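Local coordinates for particle-associated glycoside hydrolase (Acinetobacter phage Fri1, PDB 6C72), which depolymerises the capsular polysaccharide of Acinetobacter baumannii as a trimeric phage tailspike, probably cutting glycosidic bonds to open the way for virus entry, at residues A39-Y44 with A53-D58; P506-C511 with S536-T541. All coordinates share one frame; numbering follows the deposited sequence.

Contact 1. Residues A39-Y44 with A53-D58; sequences ATTTSY and ATYLWD
Ala39 and Tyr55 pair across two neighbouring antiparallel strands, 39-41 and 54-58. Their backbones exchange two hydrogen bonds, Ala39 N to Tyr55 O at 3.1 Å and Tyr55 N to Ala39 O at 2.8 Å. Ala39 O also lies at the edge of the Tyr55 ring, near its plane. Thr40 and Thr54 form the next, non-hydrogen-bonded pair. A third bond runs from Thr41 N to Ala53 O at 3.0 Å. Between these bonds the CA-H groups of Thr54 and Thr40 also point at the carbonyl oxygens of Ala39 and Ala53.

At Thr41 a side chain takes over the pairing. Its OG1 sits between its own backbone N and carbonyl carbon (chi1 55°), and it accepts from Ala53 N at 2.8 Å. The bond is bent, with 139° at the hydrogen. A water donates to Tyr55 OH, 2.8 Å from the water oxygen. The same water lies so close to Thr41 OG1 that this second link is doubtful in detail.

The apolar contacts gather on the face of Ala39 and Tyr55. Thr41 CG2 comes within 3.7 Å of Tyr55 CE1, approaching the ring obliquely, and the two side chains cross at about a right angle. The CB atoms of Ala39 and Tyr55 are 4.4 Å apart. Leu27 of helix 24-27 and Trp81 of strand 80-83 also pack on both residues. On the other face, Thr40 and Thr54 bring their OG1 atoms to 3.7 Å, and Lys38 of the second subunit packs on Thr40.

The two strands are neighbours in a small mixed sheet near the N-terminus. With its hydroxyl standing in for a backbone carbonyl at Ala53 N and its methyl on the Tyr55 ring, Thr41 both prolongs the pairing and packs against the tyrosine.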
loop_
_atom_site.group_PDB
_atom_site.type_symbol
_atom_site.label_atom_id
_atom_site.label_comp_id
_atom_site.label_asym_id
_atom_site.label_seq_id
_atom_site.Cartn_x
_atom_site.Cartn_y
_atom_site.Cartn_z
ATOM N N ALA A 39 15.916 -31.080 40.618
ATOM C CA ALA A 39 15.963 -30.142 41.733
ATOM C C ALA A 39 15.210 -28.877 41.354
ATOM O O ALA A 39 15.263 -28.434 40.203
ATOM C CB ALA A 39 17.386 -29.779 42.135
ATOM N N THR A 40 14.503 -28.305 42.325
ATOM C CA THR A 40 13.700 -27.109 42.114
ATOM C C THR A 40 13.989 -26.112 43.225
ATOM O O THR A 40 13.835 -26.434 44.406
ATOM C CB THR A 40 12.210 -27.459 42.045
ATOM O OG1 THR A 40 11.949 -28.148 40.815
ATOM C CG2 THR A 40 11.348 -26.200 42.115
ATOM N N THR A 41 14.445 -24.922 42.848
ATOM C CA THR A 41 14.683 -23.839 43.792
ATOM C C THR A 41 13.415 -23.023 43.995
ATOM O O THR A 41 12.654 -22.788 43.054
ATOM C CB THR A 41 15.798 -22.912 43.308
ATOM O OG1 THR A 41 15.486 -22.437 41.993
ATOM C CG2 THR A 41 17.138 -23.631 43.300
ATOM N N THR A 42 13.179 -22.625 45.246
ATOM C CA THR A 42 12.068 -21.735 45.560
ATOM C C THR A 42 12.303 -20.340 44.995
ATOM O O THR A 42 11.401 -19.738 44.401
ATOM C CB THR A 42 11.893 -21.657 47.079
ATOM O OG1 THR A 42 11.478 -22.930 47.595
ATOM C CG2 THR A 42 10.885 -20.582 47.445
ATOM N N SER A 43 13.495 -19.794 45.221
ATOM C CA SER A 43 13.922 -18.520 44.663
ATOM C C SER A 43 15.378 -18.630 44.257
ATOM O O SER A 43 16.043 -19.631 44.536
ATOM C CB SER A 43 13.758 -17.376 45.663
ATOM O OG SER A 43 12.505 -17.444 46.302
ATOM N N TYR A 44 15.890 -17.584 43.607
ATOM C CA TYR A 44 17.338 -17.501 43.458
ATOM C C TYR A 44 17.981 -17.086 44.778
ATOM O O TYR A 44 18.783 -17.827 45.349
ATOM C CB TYR A 44 17.719 -16.531 42.348
ATOM C CG TYR A 44 19.153 -16.687 41.883
ATOM C CD1 TYR A 44 20.212 -16.172 42.621
ATOM C CD2 TYR A 44 19.444 -17.349 40.695
ATOM C CE1 TYR A 44 21.507 -16.317 42.186
ATOM C CE2 TYR A 44 20.723 -17.490 40.259
ATOM C CZ TYR A 44 21.748 -16.970 40.998
ATOM O OH TYR A 44 23.027 -17.120 40.547
ATOM N N ALA A 53 13.849 -22.024 39.704
ATOM C CA ALA A 53 14.121 -22.717 38.453
ATOM C C ALA A 53 14.228 -24.218 38.708
ATOM O O ALA A 53 14.115 -24.696 39.843
ATOM C CB ALA A 53 15.384 -22.165 37.793
ATOM N N THR A 54 14.420 -24.960 37.618
ATOM C CA THR A 54 14.555 -26.408 37.631
ATOM C C THR A 54 15.931 -26.788 37.108
ATOM O O THR A 54 16.397 -26.241 36.104
ATOM C CB THR A 54 13.462 -27.067 36.791
ATOM O OG1 THR A 54 12.190 -26.772 37.374
ATOM C CG2 THR A 54 13.640 -28.570 36.743
ATOM N N TYR A 55 16.564 -27.746 37.777
ATOM C CA TYR A 55 17.931 -28.138 37.477
ATOM C C TYR A 55 18.032 -29.648 37.329
ATOM O O TYR A 55 17.214 -30.403 37.863
ATOM C CB TYR A 55 18.889 -27.656 38.571
ATOM C CG TYR A 55 18.870 -26.157 38.780
ATOM C CD1 TYR A 55 17.890 -25.553 39.563
ATOM C CD2 TYR A 55 19.844 -25.345 38.204
ATOM C CE1 TYR A 55 17.868 -24.181 39.754
ATOM C CE2 TYR A 55 19.840 -23.973 38.399
ATOM C CZ TYR A 55 18.847 -23.402 39.173
ATOM O OH TYR A 55 18.838 -22.047 39.366
ATOM N N LEU A 56 19.048 -30.079 36.583
ATOM C CA LEU A 56 19.377 -31.489 36.420
ATOM C C LEU A 56 20.796 -31.737 36.922
ATOM O O LEU A 56 21.724 -30.986 36.601
ATOM C CB LEU A 56 19.253 -31.931 34.957
ATOM C CG LEU A 56 17.855 -31.955 34.334
ATOM C CD1 LEU A 56 17.898 -32.551 32.928
ATOM C CD2 LEU A 56 16.888 -32.720 35.217
ATOM N N TRP A 57 20.963 -32.801 37.695
ATOM C CA TRP A 57 22.242 -33.079 38.335
ATOM C C TRP A 57 23.210 -33.718 37.347
ATOM O O TRP A 57 22.865 -34.686 36.666
ATOM C CB TRP A 57 22.024 -33.990 39.544
ATOM C CG TRP A 57 23.276 -34.450 40.216
ATOM C CD1 TRP A 57 23.755 -35.727 40.261
ATOM C CD2 TRP A 57 24.211 -33.642 40.942
ATOM N NE1 TRP A 57 24.929 -35.763 40.971
ATOM C CE2 TRP A 57 25.235 -34.496 41.398
ATOM C CE3 TRP A 57 24.282 -32.281 41.249
ATOM C CZ2 TRP A 57 26.320 -34.033 42.150
ATOM C CZ3 TRP A 57 25.354 -31.822 41.991
ATOM C CH2 TRP A 57 26.363 -32.695 42.435
ATOM N N ASP A 58 24.415 -33.162 37.254
ATOM C CA ASP A 58 25.505 -33.753 36.484
ATOM C C ASP A 58 26.648 -33.995 37.461
ATOM O O ASP A 58 27.283 -33.043 37.928
ATOM C CB ASP A 58 25.933 -32.852 35.320
ATOM C CG ASP A 58 26.869 -33.561 34.331
ATOM O OD1 ASP A 58 27.131 -34.774 34.491
ATOM O OD2 ASP A 58 27.337 -32.902 33.375
HETATM O O HOH W 1 17.051 -20.767 41.151
#

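Contact 2. Residues P506-C511 with S536-T541; sequences PLRSGC and SDNSTT
Arg508 and Asp537 bring their backbones to a CA-CA distance of 4.3 Å, and Arg508 N donates to Asp537 O at 3.0 Å. Ser536 N donates to Ser509 O at 2.9 Å; the return bond from Ser509 N is weak.

The Arg508 side chain runs alongside that of Asn538. It is extended from CG to NE (chi2 -179°, chi3 -177°), which carries NE out to Asn538 OD1. NE at 2.8 Å and NH2 at 3.1 Å both donate to this one oxygen. The oxygen lies in the guanidinium plane, but both donors stand above one face of the amide, and the two planes are 60° apart. Leu507 CD2 rests 3.4 Å from Asp537 O. Asp537 OD1 closes an Asx turn by accepting from Ser539 N, and it also accepts from Thr540 N. Ser536 OG accepts from Thr541 OG1 and donates to a water, which in turn donates to Pro506 O and Ser509 O.

Strand 509-517 runs between strands 576-585 and 528-536 in an antiparallel sheet of the C-terminal domain. The 537-540 turn joins strand 528-536 to strand 541-550 and faces the third subunit, where Lys527 forms a salt bridge with Asp537.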
loop_
_atom_site.group_PDB
_atom_site.type_symbol
_atom_site.label_atom_id
_atom_site.label_comp_id
_atom_site.label_asym_id
_atom_site.label_seq_id
_atom_site.Cartn_x
_atom_site.Cartn_y
_atom_site.Cartn_z
ATOM N N PRO A 506 0.004 19.455 -51.062
ATOM C CA PRO A 506 -0.497 18.159 -51.528
ATOM C C PRO A 506 -1.597 18.334 -52.567
ATOM O O PRO A 506 -2.147 19.419 -52.760
ATOM C CB PRO A 506 -1.041 17.512 -50.246
ATOM C CG PRO A 506 -1.423 18.654 -49.396
ATOM C CD PRO A 506 -0.462 19.771 -49.701
ATOM N N LEU A 507 -1.921 17.228 -53.227
ATOM C CA LEU A 507 -3.064 17.209 -54.127
ATOM C C LEU A 507 -4.363 17.204 -53.325
ATOM O O LEU A 507 -4.357 17.136 -52.089
ATOM C CB LEU A 507 -2.995 15.989 -55.044
ATOM C CG LEU A 507 -1.911 16.029 -56.118
ATOM C CD1 LEU A 507 -1.692 14.654 -56.711
ATOM C CD2 LEU A 507 -2.317 17.027 -57.189
ATOM N N ARG A 508 -5.488 17.292 -54.046
ATOM C CA ARG A 508 -6.821 17.136 -53.450
ATOM C C ARG A 508 -6.990 18.009 -52.210
ATOM O O ARG A 508 -7.467 17.556 -51.169
ATOM C CB ARG A 508 -7.101 15.677 -53.091
ATOM C CG ARG A 508 -6.745 14.667 -54.156
ATOM C CD ARG A 508 -7.102 13.285 -53.653
ATOM N NE ARG A 508 -6.745 12.212 -54.574
ATOM C CZ ARG A 508 -7.047 10.937 -54.359
ATOM N NH1 ARG A 508 -7.709 10.584 -53.261
ATOM N NH2 ARG A 508 -6.688 10.015 -55.237
ATOM N N SER A 509 -6.547 19.258 -52.295
ATOM C CA SER A 509 -6.548 20.087 -51.102
ATOM C C SER A 509 -6.552 21.544 -51.519
ATOM O O SER A 509 -6.169 21.881 -52.639
ATOM C CB SER A 509 -5.337 19.801 -50.195
ATOM O OG SER A 509 -4.099 20.139 -50.803
ATOM N N GLY A 510 -7.062 22.386 -50.633
ATOM C CA GLY A 510 -6.925 23.828 -50.744
ATOM C C GLY A 510 -5.983 24.302 -49.646
ATOM O O GLY A 510 -6.079 23.844 -48.508
ATOM N N CYS A 511 -5.084 25.206 -49.996
ATOM C CA CYS A 511 -4.073 25.662 -49.059
ATOM C C CYS A 511 -3.998 27.174 -49.067
ATOM O O CYS A 511 -4.157 27.810 -50.111
ATOM C CB CYS A 511 -2.716 25.081 -49.392
ATOM S SG CYS A 511 -2.737 23.275 -49.495
ATOM N N SER A 536 -6.186 22.232 -55.551
ATOM C CA SER A 536 -5.856 21.166 -56.480
ATOM C C SER A 536 -6.873 20.046 -56.380
ATOM O O SER A 536 -7.362 19.733 -55.293
ATOM C CB SER A 536 -4.467 20.594 -56.205
ATOM O OG SER A 536 -3.503 21.615 -56.219
ATOM N N ASP A 537 -7.162 19.419 -57.518
ATOM C CA ASP A 537 -7.840 18.133 -57.491
ATOM C C ASP A 537 -6.780 17.035 -57.535
ATOM O O ASP A 537 -5.673 17.230 -57.018
ATOM C CB ASP A 537 -8.836 18.018 -58.642
ATOM C CG ASP A 537 -8.190 18.228 -60.001
ATOM O OD1 ASP A 537 -6.946 18.114 -60.115
ATOM O OD2 ASP A 537 -8.935 18.504 -60.962
ATOM N N ASN A 538 -7.060 15.905 -58.196
ATOM C CA ASN A 538 -6.099 14.806 -58.176
ATOM C C ASN A 538 -4.873 15.053 -59.052
ATOM O O ASN A 538 -3.947 14.239 -59.022
ATOM C CB ASN A 538 -6.759 13.494 -58.602
ATOM C CG ASN A 538 -5.931 12.268 -58.206
ATOM O OD1 ASN A 538 -5.415 12.184 -57.090
ATOM N ND2 ASN A 538 -5.752 11.342 -59.147
ATOM N N SER A 539 -4.830 16.140 -59.822
ATOM C CA SER A 539 -3.667 16.360 -60.669
ATOM C C SER A 539 -3.421 17.824 -61.012
ATOM O O SER A 539 -2.278 18.205 -61.269
ATOM C CB SER A 539 -3.820 15.575 -61.969
ATOM O OG SER A 539 -4.855 16.134 -62.758
ATOM N N THR A 540 -4.465 18.648 -61.021
ATOM C CA THR A 540 -4.395 20.011 -61.535
ATOM C C THR A 540 -4.458 21.037 -60.411
ATOM O O THR A 540 -5.179 20.854 -59.427
ATOM C CB THR A 540 -5.544 20.267 -62.510
ATOM O OG1 THR A 540 -5.520 19.246 -63.505
ATOM C CG2 THR A 540 -5.373 21.609 -63.190
ATOM N N THR A 541 -3.756 22.156 -60.604
ATOM C CA THR A 541 -3.545 23.147 -59.559
ATOM C C THR A 541 -3.761 24.565 -60.080
ATOM O O THR A 541 -3.275 24.907 -61.162
ATOM C CB THR A 541 -2.127 23.005 -59.004
ATOM O OG1 THR A 541 -2.022 21.767 -58.296
ATOM C CG2 THR A 541 -1.779 24.153 -58.095
HETATM O O HOH W 2 -3.254 21.936 -53.465
#

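Contacts 1 and 2 sit toward the two ends of the elongated chain. Their centres are 108 Å apart, and their nearest atoms about 98 Å. The long run of parallel strands lies between them in sequence, consistent with the beta-helix of many phage tailspikes. Contact 1 belongs to the N-terminal sheet. The side chain of Ala53 is about 8 Å from that of His91, which binds zinc in a structure of this protein, though no zinc is bound to it in this chain. A bound zinc ion lies about 10 Å from the Ala53 side chain. Contact 2 belongs to the C-terminal domain, away from the annotated sites. Both contacts lie at interfaces of the trimer.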